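Local coordinates for 3-dehydroshikimate dehydratase (PDB 5HMQ), which converts 3-dehydroshikimate to protocatechuate and water, using a divalent metal ion, in the degradation of quinate and shikimate, at residues D444-L455 and L495-E503; I59-G70 and L93-V104. One frame throughout, in Å; residues are numbered along the deposited sequence.

Contact 1: residues D444-L455 and L495-E503; sequences DHMALALPAESL and LRLPLNISE. With MG (magnesium ion), chain L.
H445 meets R496 and P498 at the metal end of two parallel strands. Its CB rests 3.7 Å from R496 CB, while P498 CG approaches the ring obliquely near CD2. CG of H445 sits between the backbone N and the carbonyl carbon (chi1 61°), and this carries the imidazole to the magnesium ion. NE2 of H445 binds the ion at 2.2 Å, beside three waters, H523 and E601. Two histidines and a glutamate form the metal site of this VOC domain. ND1 of H445 donates to the anti lone pair of D444 OD2 at 2.6 Å, in the ring plane. The ring is thus held through both nitrogens, and R605 forms a salt bridge with D444.

N500 N donates almost straight to L448 O. P498 has no N-H, and M446 O instead faces CA of L497 at 3.3 Å. CD2 of L499 lies 3.8 Å from both L448 CB and L450 CD1. L455 CD1 reaches L499 CB at 3.6 Å, the side chains crossing at a slant.

Strand 520-528 runs antiparallel on the other edge of strand 440-450. W458 of helix 455-465 packs on L448 and L450, and Y462 on L497. M446 touches L301 of strand 295-304.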
loop_
_atom_site.group_PDB
_atom_site.type_symbol
_atom_site.label_atom_id
_atom_site.label_comp_id
_atom_site.label_asym_id
_atom_site.label_seq_id
_atom_site.Cartn_x
_atom_site.Cartn_y
_atom_site.Cartn_z
ATOM N N ASP C 444 2.646 -22.396 20.909
ATOM C CA ASP C 444 2.723 -21.308 21.872
ATOM C C ASP C 444 2.390 -19.965 21.235
ATOM O O ASP C 444 1.633 -19.176 21.808
ATOM C CB ASP C 444 4.114 -21.260 22.504
ATOM C CG ASP C 444 4.283 -20.078 23.432
ATOM O OD1 ASP C 444 3.925 -20.195 24.622
ATOM O OD2 ASP C 444 4.775 -19.027 22.969
ATOM N N HIS C 445 2.948 -19.689 20.059
ATOM C CA HIS C 445 2.614 -18.469 19.342
ATOM C C HIS C 445 2.928 -18.663 17.868
ATOM O O HIS C 445 3.682 -19.562 17.483
ATOM C CB HIS C 445 3.358 -17.248 19.903
ATOM C CG HIS C 445 4.849 -17.339 19.810
ATOM N ND1 HIS C 445 5.636 -17.758 20.860
ATOM C CD2 HIS C 445 5.699 -17.043 18.798
ATOM C CE1 HIS C 445 6.906 -17.723 20.499
ATOM N NE2 HIS C 445 6.972 -17.295 19.251
HETATM N N MSE C 446 2.329 -17.808 17.049
HETATM C CA MSE C 446 2.541 -17.850 15.614
HETATM C C MSE C 446 2.603 -16.433 15.063
HETATM O O MSE C 446 1.675 -15.642 15.242
HETATM C CB MSE C 446 1.439 -18.653 14.928
HETATM C CG MSE C 446 1.671 -18.866 13.445
HETATM SE SE MSE C 446 0.431 -20.149 12.657
HETATM C CE MSE C 446 -1.247 -19.214 13.018
ATOM N N ALA C 447 3.713 -16.116 14.404
ATOM C CA ALA C 447 3.969 -14.774 13.904
ATOM C C ALA C 447 3.553 -14.655 12.445
ATOM O O ALA C 447 3.725 -15.592 11.659
ATOM C CB ALA C 447 5.447 -14.406 14.051
ATOM N N LEU C 448 3.000 -13.497 12.092
ATOM C CA LEU C 448 2.658 -13.187 10.713
ATOM C C LEU C 448 3.558 -12.071 10.200
ATOM O O LEU C 448 3.885 -11.135 10.937
ATOM C CB LEU C 448 1.191 -12.763 10.592
ATOM C CG LEU C 448 0.119 -13.684 11.166
ATOM C CD1 LEU C 448 -1.274 -13.116 10.870
ATOM C CD2 LEU C 448 0.271 -15.129 10.676
ATOM N N ALA C 449 3.958 -12.178 8.939
ATOM C CA ALA C 449 4.638 -11.099 8.237
ATOM C C ALA C 449 3.631 -10.458 7.296
ATOM O O ALA C 449 3.133 -11.117 6.379
ATOM C CB ALA C 449 5.860 -11.613 7.475
ATOM N N LEU C 450 3.317 -9.187 7.532
ATOM C CA LEU C 450 2.254 -8.520 6.796
ATOM C C LEU C 450 2.773 -7.269 6.100
ATOM O O LEU C 450 3.746 -6.661 6.556
ATOM C CB LEU C 450 1.099 -8.132 7.732
ATOM C CG LEU C 450 0.393 -9.272 8.468
ATOM C CD1 LEU C 450 -0.581 -8.725 9.503
ATOM C CD2 LEU C 450 -0.324 -10.182 7.484
ATOM N N PRO C 451 2.153 -6.864 4.989
ATOM C CA PRO C 451 2.528 -5.589 4.368
ATOM C C PRO C 451 2.260 -4.433 5.319
ATOM O O PRO C 451 1.284 -4.439 6.072
ATOM C CB PRO C 451 1.635 -5.516 3.124
ATOM C CG PRO C 451 1.210 -6.921 2.868
ATOM C CD PRO C 451 1.116 -7.569 4.217
ATOM N N ALA C 452 3.153 -3.442 5.286
ATOM C CA ALA C 452 3.048 -2.308 6.200
ATOM C C ALA C 452 1.702 -1.602 6.075
ATOM O O ALA C 452 1.144 -1.134 7.073
ATOM C CB ALA C 452 4.193 -1.327 5.946
ATOM N N GLU C 453 1.167 -1.509 4.859
ATOM C CA GLU C 453 -0.061 -0.758 4.628
ATOM C C GLU C 453 -1.316 -1.502 5.063
ATOM O O GLU C 453 -2.383 -0.882 5.141
ATOM C CB GLU C 453 -0.203 -0.398 3.142
ATOM C CG GLU C 453 1.102 -0.080 2.432
ATOM C CD GLU C 453 1.873 -1.339 2.064
ATOM O OE1 GLU C 453 1.224 -2.385 1.846
ATOM O OE2 GLU C 453 3.119 -1.300 2.028
ATOM N N SER C 454 -1.225 -2.801 5.349
ATOM C CA SER C 454 -2.397 -3.590 5.718
ATOM C C SER C 454 -2.391 -4.023 7.178
ATOM O O SER C 454 -3.353 -4.651 7.624
ATOM C CB SER C 454 -2.519 -4.820 4.811
ATOM O OG SER C 454 -1.360 -5.627 4.879
ATOM N N LEU C 455 -1.335 -3.692 7.934
ATOM C CA LEU C 455 -1.190 -4.228 9.282
ATOM C C LEU C 455 -2.242 -3.671 10.230
ATOM O O LEU C 455 -2.822 -4.415 11.029
ATOM C CB LEU C 455 0.209 -3.924 9.834
ATOM C CG LEU C 455 0.439 -4.213 11.321
ATOM C CD1 LEU C 455 0.546 -5.704 11.625
ATOM C CD2 LEU C 455 1.695 -3.479 11.762
ATOM N N LEU C 495 -3.973 -17.938 22.616
ATOM C CA LEU C 495 -3.638 -17.578 21.246
ATOM C C LEU C 495 -2.769 -16.328 21.264
ATOM O O LEU C 495 -3.147 -15.315 21.859
ATOM C CB LEU C 495 -4.898 -17.321 20.416
ATOM C CG LEU C 495 -5.909 -18.454 20.243
ATOM C CD1 LEU C 495 -7.220 -17.911 19.699
ATOM C CD2 LEU C 495 -5.360 -19.540 19.332
ATOM N N ARG C 496 -1.609 -16.400 20.614
ATOM C CA ARG C 496 -0.662 -15.291 20.571
ATOM C C ARG C 496 -0.196 -15.124 19.137
ATOM O O ARG C 496 0.186 -16.099 18.483
ATOM C CB ARG C 496 0.538 -15.505 21.504
ATOM C CG ARG C 496 0.181 -15.771 22.956
ATOM C CD ARG C 496 1.428 -15.762 23.834
ATOM N NE ARG C 496 2.035 -14.441 23.964
ATOM C CZ ARG C 496 2.973 -14.134 24.851
ATOM N NH1 ARG C 496 3.409 -15.056 25.691
ATOM N NH2 ARG C 496 3.469 -12.905 24.904
ATOM N N LEU C 497 -0.209 -13.883 18.659
ATOM C CA LEU C 497 -0.033 -13.585 17.240
ATOM C C LEU C 497 0.854 -12.361 17.085
ATOM O O LEU C 497 0.366 -11.236 16.918
ATOM C CB LEU C 497 -1.391 -13.377 16.565
ATOM C CG LEU C 497 -1.495 -13.493 15.047
ATOM C CD1 LEU C 497 -1.625 -14.950 14.637
ATOM C CD2 LEU C 497 -2.687 -12.687 14.562
ATOM N N PRO C 498 2.172 -12.538 17.156
ATOM C CA PRO C 498 3.072 -11.437 16.808
ATOM C C PRO C 498 2.979 -11.119 15.326
ATOM O O PRO C 498 2.647 -11.975 14.501
ATOM C CB PRO C 498 4.460 -11.963 17.193
ATOM C CG PRO C 498 4.312 -13.437 17.280
ATOM C CD PRO C 498 2.896 -13.711 17.671
ATOM N N LEU C 499 3.252 -9.860 14.994
ATOM C CA LEU C 499 3.026 -9.348 13.650
ATOM C C LEU C 499 4.249 -8.566 13.201
ATOM O O LEU C 499 4.623 -7.574 13.837
ATOM C CB LEU C 499 1.766 -8.478 13.607
ATOM C CG LEU C 499 0.491 -9.186 14.073
ATOM C CD1 LEU C 499 -0.588 -8.189 14.449
ATOM C CD2 LEU C 499 -0.014 -10.150 13.016
ATOM N N ASN C 500 4.855 -9.008 12.105
ATOM C CA ASN C 500 6.023 -8.375 11.517
ATOM C C ASN C 500 5.652 -7.740 10.183
ATOM O O ASN C 500 4.588 -7.996 9.613
ATOM C CB ASN C 500 7.159 -9.388 11.325
ATOM C CG ASN C 500 7.609 -10.021 12.628
ATOM O OD1 ASN C 500 8.533 -9.532 13.283
ATOM N ND2 ASN C 500 6.961 -11.112 13.013
ATOM N N ILE C 501 6.550 -6.895 9.693
ATOM C CA ILE C 501 6.355 -6.163 8.448
ATOM C C ILE C 501 7.095 -6.893 7.335
ATOM O O ILE C 501 8.311 -7.102 7.417
ATOM C CB ILE C 501 6.831 -4.708 8.571
ATOM C CG1 ILE C 501 6.015 -3.980 9.640
ATOM C CG2 ILE C 501 6.724 -3.999 7.230
ATOM C CD1 ILE C 501 6.458 -2.556 9.890
ATOM N N SER C 502 6.355 -7.299 6.306
ATOM C CA SER C 502 6.960 -7.921 5.140
ATOM C C SER C 502 7.708 -6.893 4.303
ATOM O O SER C 502 7.483 -5.682 4.397
ATOM C CB SER C 502 5.897 -8.587 4.263
ATOM O OG SER C 502 5.228 -9.620 4.954
ATOM N N GLU C 503 8.617 -7.398 3.477
ATOM C CA GLU C 503 9.366 -6.554 2.562
ATOM C C GLU C 503 8.494 -6.245 1.352
ATOM O O GLU C 503 7.737 -7.100 0.888
ATOM C CB GLU C 503 10.657 -7.253 2.133
ATOM C CG GLU C 503 11.677 -6.342 1.482
ATOM C CD GLU C 503 12.129 -5.233 2.407
ATOM O OE1 GLU C 503 11.547 -4.129 2.342
ATOM O OE2 GLU C 503 13.058 -5.469 3.212
HETATM MG MG MG L . 8.811 -16.473 18.400
HETATM O O HOH W 1 2.126 -18.131 26.010
HETATM O O HOH W 2 7.926 -14.273 18.454
HETATM O O HOH W 3 9.596 -16.330 20.312
HETATM O O HOH W 4 10.532 -15.525 17.747
#

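Contact 2: residues I59-G70 and L93-V104; sequences ITLFQPFRDFEG and LGTDLVLVCSNV
L93, the last residue of helix 76-93, puts its CD1 3.8 Å from CD1 of the F62 ring. The two side chains cross at about a right angle.

T95 OG1 donates to I59 O at 2.8 Å, from above the carbonyl plane. Its chi1 of -169° places the hydroxyl there and leaves CG2 near CB of F62.

L97 O accepts F62 N in the carbonyl plane. CD1 of L61 lies 3.4 Å from both L97 O and L99 N. V98 runs alongside F62, with CG2 at the ring edge, 4.0 Å from F62 CD2.

L99 binds with both backbone groups: its N donates to F62 O, and its O accepts F65 N. Q63 and P64 lie between those two partners, so the register shifts by one in a beta bulge, which includes the cis peptide before P64. Strands 58-66 and 97-101 are the third and fourth of the TIM barrel, joined by helix 76-93 as a beta-alpha-beta unit. CB of L99 packs on Q63 CB at 3.7 Å. L99 also touches E136 of the catalytic metal site, and Q63 NE2 bonds to E32 and to the metal ligand E241.

V100 lies alongside F65, whose ring makes a cation-pi contact with R82 of the helix. C101 N donates to F65 O, and SG of C101 sits against R66 CG. C101 O takes a water that also bridges F68 N and E69 OE1.

N103 binds E69 twice: ND2 to E69 O, and N to E69 OE2 at 3.0 Å. Y135 OH also bonds that carboxylate oxygen. N103 OD1 accepts from Q105 N. V104 N meets D67 OD1 on its syn side at 2.9 Å, 32° out of the carboxylate plane, while Q105 NE2 bonds D67 OD2.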
loop_
_atom_site.group_PDB
_atom_site.type_symbol
_atom_site.label_atom_id
_atom_site.label_comp_id
_atom_site.label_asym_id
_atom_site.label_seq_id
_atom_site.Cartn_x
_atom_site.Cartn_y
_atom_site.Cartn_z
ATOM N N ILE C 59 -24.581 15.320 5.177
ATOM C CA ILE C 59 -23.356 16.096 5.343
ATOM C C ILE C 59 -23.419 16.709 6.738
ATOM O O ILE C 59 -24.118 17.696 6.966
ATOM C CB ILE C 59 -23.195 17.155 4.254
ATOM C CG1 ILE C 59 -23.111 16.486 2.880
ATOM C CG2 ILE C 59 -21.950 17.994 4.509
ATOM C CD1 ILE C 59 -22.949 17.464 1.732
ATOM N N THR C 60 -22.689 16.112 7.678
ATOM C CA THR C 60 -22.793 16.477 9.084
ATOM C C THR C 60 -21.853 17.605 9.494
ATOM O O THR C 60 -22.014 18.148 10.594
ATOM C CB THR C 60 -22.520 15.253 9.966
ATOM O OG1 THR C 60 -21.184 14.788 9.738
ATOM C CG2 THR C 60 -23.494 14.132 9.642
ATOM N N LEU C 61 -20.892 17.975 8.649
ATOM C CA LEU C 61 -19.930 19.008 9.010
ATOM C C LEU C 61 -19.176 19.466 7.772
ATOM O O LEU C 61 -18.871 18.660 6.891
ATOM C CB LEU C 61 -18.939 18.498 10.069
ATOM C CG LEU C 61 -17.776 19.418 10.434
ATOM C CD1 LEU C 61 -18.259 20.653 11.174
ATOM C CD2 LEU C 61 -16.734 18.672 11.251
ATOM N N PHE C 62 -18.876 20.761 7.721
ATOM C CA PHE C 62 -17.969 21.335 6.740
ATOM C C PHE C 62 -16.736 21.841 7.477
ATOM O O PHE C 62 -16.858 22.499 8.515
ATOM C CB PHE C 62 -18.636 22.474 5.965
ATOM C CG PHE C 62 -17.706 23.198 5.030
ATOM C CD1 PHE C 62 -17.366 22.644 3.807
ATOM C CD2 PHE C 62 -17.164 24.424 5.379
ATOM C CE1 PHE C 62 -16.511 23.303 2.944
ATOM C CE2 PHE C 62 -16.306 25.088 4.522
ATOM C CZ PHE C 62 -15.980 24.525 3.302
ATOM N N GLN C 63 -15.556 21.530 6.948
ATOM C CA GLN C 63 -14.308 21.850 7.639
ATOM C C GLN C 63 -13.127 21.870 6.669
ATOM O O GLN C 63 -13.183 21.242 5.611
ATOM C CB GLN C 63 -14.058 20.840 8.768
ATOM C CG GLN C 63 -13.848 19.406 8.299
ATOM C CD GLN C 63 -12.519 18.828 8.749
ATOM O OE1 GLN C 63 -11.498 19.514 8.743
ATOM N NE2 GLN C 63 -12.528 17.562 9.149
ATOM N N PRO C 64 -12.053 22.600 7.018
ATOM C CA PRO C 64 -11.907 23.429 8.217
ATOM C C PRO C 64 -11.962 24.928 7.936
ATOM O O PRO C 64 -11.890 25.349 6.782
ATOM C CB PRO C 64 -10.524 23.033 8.721
ATOM C CG PRO C 64 -9.743 22.819 7.442
ATOM C CD PRO C 64 -10.744 22.377 6.374
ATOM N N PHE C 65 -12.094 25.720 8.998
ATOM C CA PHE C 65 -12.025 27.176 8.932
ATOM C C PHE C 65 -10.930 27.626 9.890
ATOM O O PHE C 65 -11.088 27.527 11.111
ATOM C CB PHE C 65 -13.373 27.807 9.279
ATOM C CG PHE C 65 -13.455 29.274 8.963
ATOM C CD1 PHE C 65 -12.954 30.217 9.845
ATOM C CD2 PHE C 65 -14.016 29.708 7.774
ATOM C CE1 PHE C 65 -13.028 31.568 9.556
ATOM C CE2 PHE C 65 -14.088 31.057 7.477
ATOM C CZ PHE C 65 -13.593 31.988 8.370
ATOM N N ARG C 66 -9.824 28.117 9.338
ATOM C CA ARG C 66 -8.602 28.329 10.099
ATOM C C ARG C 66 -8.447 29.792 10.495
ATOM O O ARG C 66 -8.949 30.695 9.821
ATOM C CB ARG C 66 -7.382 27.895 9.284
ATOM C CG ARG C 66 -7.428 26.454 8.809
ATOM C CD ARG C 66 -6.263 26.138 7.878
ATOM N NE ARG C 66 -6.368 24.797 7.312
ATOM C CZ ARG C 66 -5.921 23.693 7.900
ATOM N NH1 ARG C 66 -5.334 23.761 9.086
ATOM N NH2 ARG C 66 -6.069 22.519 7.302
ATOM N N ASP C 67 -7.733 30.005 11.601
ATOM C CA ASP C 67 -7.260 31.315 12.041
ATOM C C ASP C 67 -8.305 32.420 11.940
ATOM O O ASP C 67 -8.209 33.288 11.066
ATOM C CB ASP C 67 -6.021 31.715 11.235
ATOM C CG ASP C 67 -4.979 30.615 11.191
ATOM O OD1 ASP C 67 -4.818 29.906 12.207
ATOM O OD2 ASP C 67 -4.326 30.456 10.138
ATOM N N PHE C 68 -9.299 32.410 12.830
ATOM C CA PHE C 68 -10.278 33.489 12.904
ATOM C C PHE C 68 -10.064 34.336 14.153
ATOM O O PHE C 68 -9.730 35.518 14.044
ATOM C CB PHE C 68 -11.707 32.948 12.865
ATOM C CG PHE C 68 -12.750 34.021 12.993
ATOM C CD1 PHE C 68 -13.158 34.747 11.885
ATOM C CD2 PHE C 68 -13.305 34.323 14.228
ATOM C CE1 PHE C 68 -14.110 35.743 12.005
ATOM C CE2 PHE C 68 -14.253 35.318 14.355
ATOM C CZ PHE C 68 -14.658 36.028 13.243
ATOM N N GLU C 69 -10.251 33.765 15.341
ATOM C CA GLU C 69 -10.245 34.564 16.559
ATOM C C GLU C 69 -8.851 35.113 16.836
ATOM O O GLU C 69 -7.843 34.415 16.692
ATOM C CB GLU C 69 -10.747 33.736 17.748
ATOM C CG GLU C 69 -9.771 32.698 18.294
ATOM C CD GLU C 69 -9.685 31.448 17.441
ATOM O OE1 GLU C 69 -10.397 31.365 16.418
ATOM O OE2 GLU C 69 -8.893 30.548 17.793
ATOM N N GLY C 70 -8.798 36.387 17.205
ATOM C CA GLY C 70 -7.553 37.006 17.602
ATOM C C GLY C 70 -6.668 37.469 16.467
ATOM O O GLY C 70 -5.511 37.822 16.715
ATOM N N LEU C 93 -24.327 23.125 0.117
ATOM C CA LEU C 93 -24.079 21.738 0.489
ATOM C C LEU C 93 -25.223 21.123 1.279
ATOM O O LEU C 93 -25.374 19.897 1.268
ATOM C CB LEU C 93 -22.787 21.638 1.302
ATOM C CG LEU C 93 -21.482 21.890 0.547
ATOM C CD1 LEU C 93 -20.314 21.946 1.517
ATOM C CD2 LEU C 93 -21.261 20.811 -0.498
ATOM N N GLY C 94 -26.030 21.935 1.956
ATOM C CA GLY C 94 -27.080 21.400 2.797
ATOM C C GLY C 94 -26.629 21.002 4.183
ATOM O O GLY C 94 -27.234 20.117 4.797
ATOM N N THR C 95 -25.579 21.631 4.698
ATOM C CA THR C 95 -25.083 21.375 6.040
ATOM C C THR C 95 -25.165 22.666 6.844
ATOM O O THR C 95 -25.217 23.765 6.283
ATOM C CB THR C 95 -23.641 20.842 6.015
ATOM O OG1 THR C 95 -23.276 20.365 7.316
ATOM C CG2 THR C 95 -22.664 21.932 5.590
ATOM N N ASP C 96 -25.201 22.533 8.169
ATOM C CA ASP C 96 -25.399 23.688 9.035
ATOM C C ASP C 96 -24.292 23.868 10.067
ATOM O O ASP C 96 -24.408 24.745 10.931
ATOM C CB ASP C 96 -26.758 23.592 9.742
ATOM C CG ASP C 96 -26.730 22.670 10.950
ATOM O OD1 ASP C 96 -26.018 21.645 10.910
ATOM O OD2 ASP C 96 -27.422 22.975 11.944
ATOM N N LEU C 97 -23.216 23.088 9.993
ATOM C CA LEU C 97 -22.160 23.135 10.997
ATOM C C LEU C 97 -20.807 23.244 10.315
ATOM O O LEU C 97 -20.516 22.494 9.378
ATOM C CB LEU C 97 -22.202 21.896 11.899
ATOM C CG LEU C 97 -21.150 21.827 13.009
ATOM C CD1 LEU C 97 -21.292 22.998 13.972
ATOM C CD2 LEU C 97 -21.244 20.503 13.756
ATOM N N VAL C 98 -19.983 24.175 10.792
ATOM C CA VAL C 98 -18.631 24.372 10.285
ATOM C C VAL C 98 -17.660 24.302 11.455
ATOM O O VAL C 98 -17.938 24.828 12.539
ATOM C CB VAL C 98 -18.489 25.710 9.526
ATOM C CG1 VAL C 98 -18.962 26.873 10.382
ATOM C CG2 VAL C 98 -17.051 25.924 9.056
ATOM N N LEU C 99 -16.533 23.629 11.242
ATOM C CA LEU C 99 -15.498 23.505 12.259
ATOM C C LEU C 99 -14.527 24.671 12.144
ATOM O O LEU C 99 -13.986 24.936 11.066
ATOM C CB LEU C 99 -14.756 22.172 12.118
ATOM C CG LEU C 99 -13.695 21.775 13.154
ATOM C CD1 LEU C 99 -13.605 20.261 13.246
ATOM C CD2 LEU C 99 -12.321 22.355 12.835
ATOM N N VAL C 100 -14.314 25.365 13.254
ATOM C CA VAL C 100 -13.324 26.428 13.353
ATOM C C VAL C 100 -12.219 25.919 14.267
ATOM O O VAL C 100 -12.453 25.672 15.457
ATOM C CB VAL C 100 -13.931 27.733 13.885
ATOM C CG1 VAL C 100 -12.838 28.751 14.182
ATOM C CG2 VAL C 100 -14.938 28.298 12.893
ATOM N N CYS C 101 -11.021 25.743 13.718
ATOM C CA CYS C 101 -9.893 25.278 14.509
ATOM C C CYS C 101 -9.092 26.470 15.018
ATOM O O CYS C 101 -8.972 27.498 14.346
ATOM C CB CYS C 101 -9.001 24.331 13.701
ATOM S SG CYS C 101 -8.569 24.894 12.043
ATOM N N SER C 102 -8.551 26.320 16.223
ATOM C CA SER C 102 -7.944 27.444 16.921
ATOM C C SER C 102 -6.790 28.036 16.119
ATOM O O SER C 102 -6.126 27.350 15.337
ATOM C CB SER C 102 -7.462 27.006 18.306
ATOM O OG SER C 102 -6.574 25.905 18.219
ATOM N N ASN C 103 -6.565 29.333 16.322
ATOM C CA ASN C 103 -5.581 30.074 15.545
ATOM C C ASN C 103 -4.177 29.528 15.780
ATOM O O ASN C 103 -3.808 29.173 16.901
ATOM C CB ASN C 103 -5.634 31.557 15.920
ATOM C CG ASN C 103 -5.164 32.462 14.800
ATOM O OD1 ASN C 103 -4.157 32.188 14.146
ATOM N ND2 ASN C 103 -5.882 33.557 14.582
ATOM N N VAL C 104 -3.389 29.472 14.709
ATOM C CA VAL C 104 -2.001 29.029 14.794
ATOM C C VAL C 104 -1.007 30.116 14.416
ATOM O O VAL C 104 0.205 29.901 14.576
ATOM C CB VAL C 104 -1.753 27.773 13.930
ATOM C CG1 VAL C 104 -2.673 26.643 14.362
ATOM C CG2 VAL C 104 -1.944 28.094 12.453
HETATM O O HOH W 5 -26.989 16.747 5.332
HETATM O O HOH W 6 -9.049 30.349 14.539
#

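How the contacts relate
Contact 2 comes first along the chain and closes before contact 1 opens. The two share no sheet. Contact 2 joins neighbouring strands of the eight-stranded parallel barrel in the N-terminal domain. Contact 1 joins two parallel strands of a mixed sheet in the C-terminal dioxygenase-like domain. Their centres are 40 Å apart, and their nearest atoms about 21 Å. Each lies close to a different magnesium ion. Contact 2 borders the catalytic metal site through Q63 and L99, without supplying a ligand. Contact 1 supplies a ligand to the other metal. Its domain shows no 4-hydroxyphenylpyruvate or protocatechuate dioxygenase activity but appears important for optimal dehydratase activity in vivo. Both contacts touch the second subunit of the homodimer.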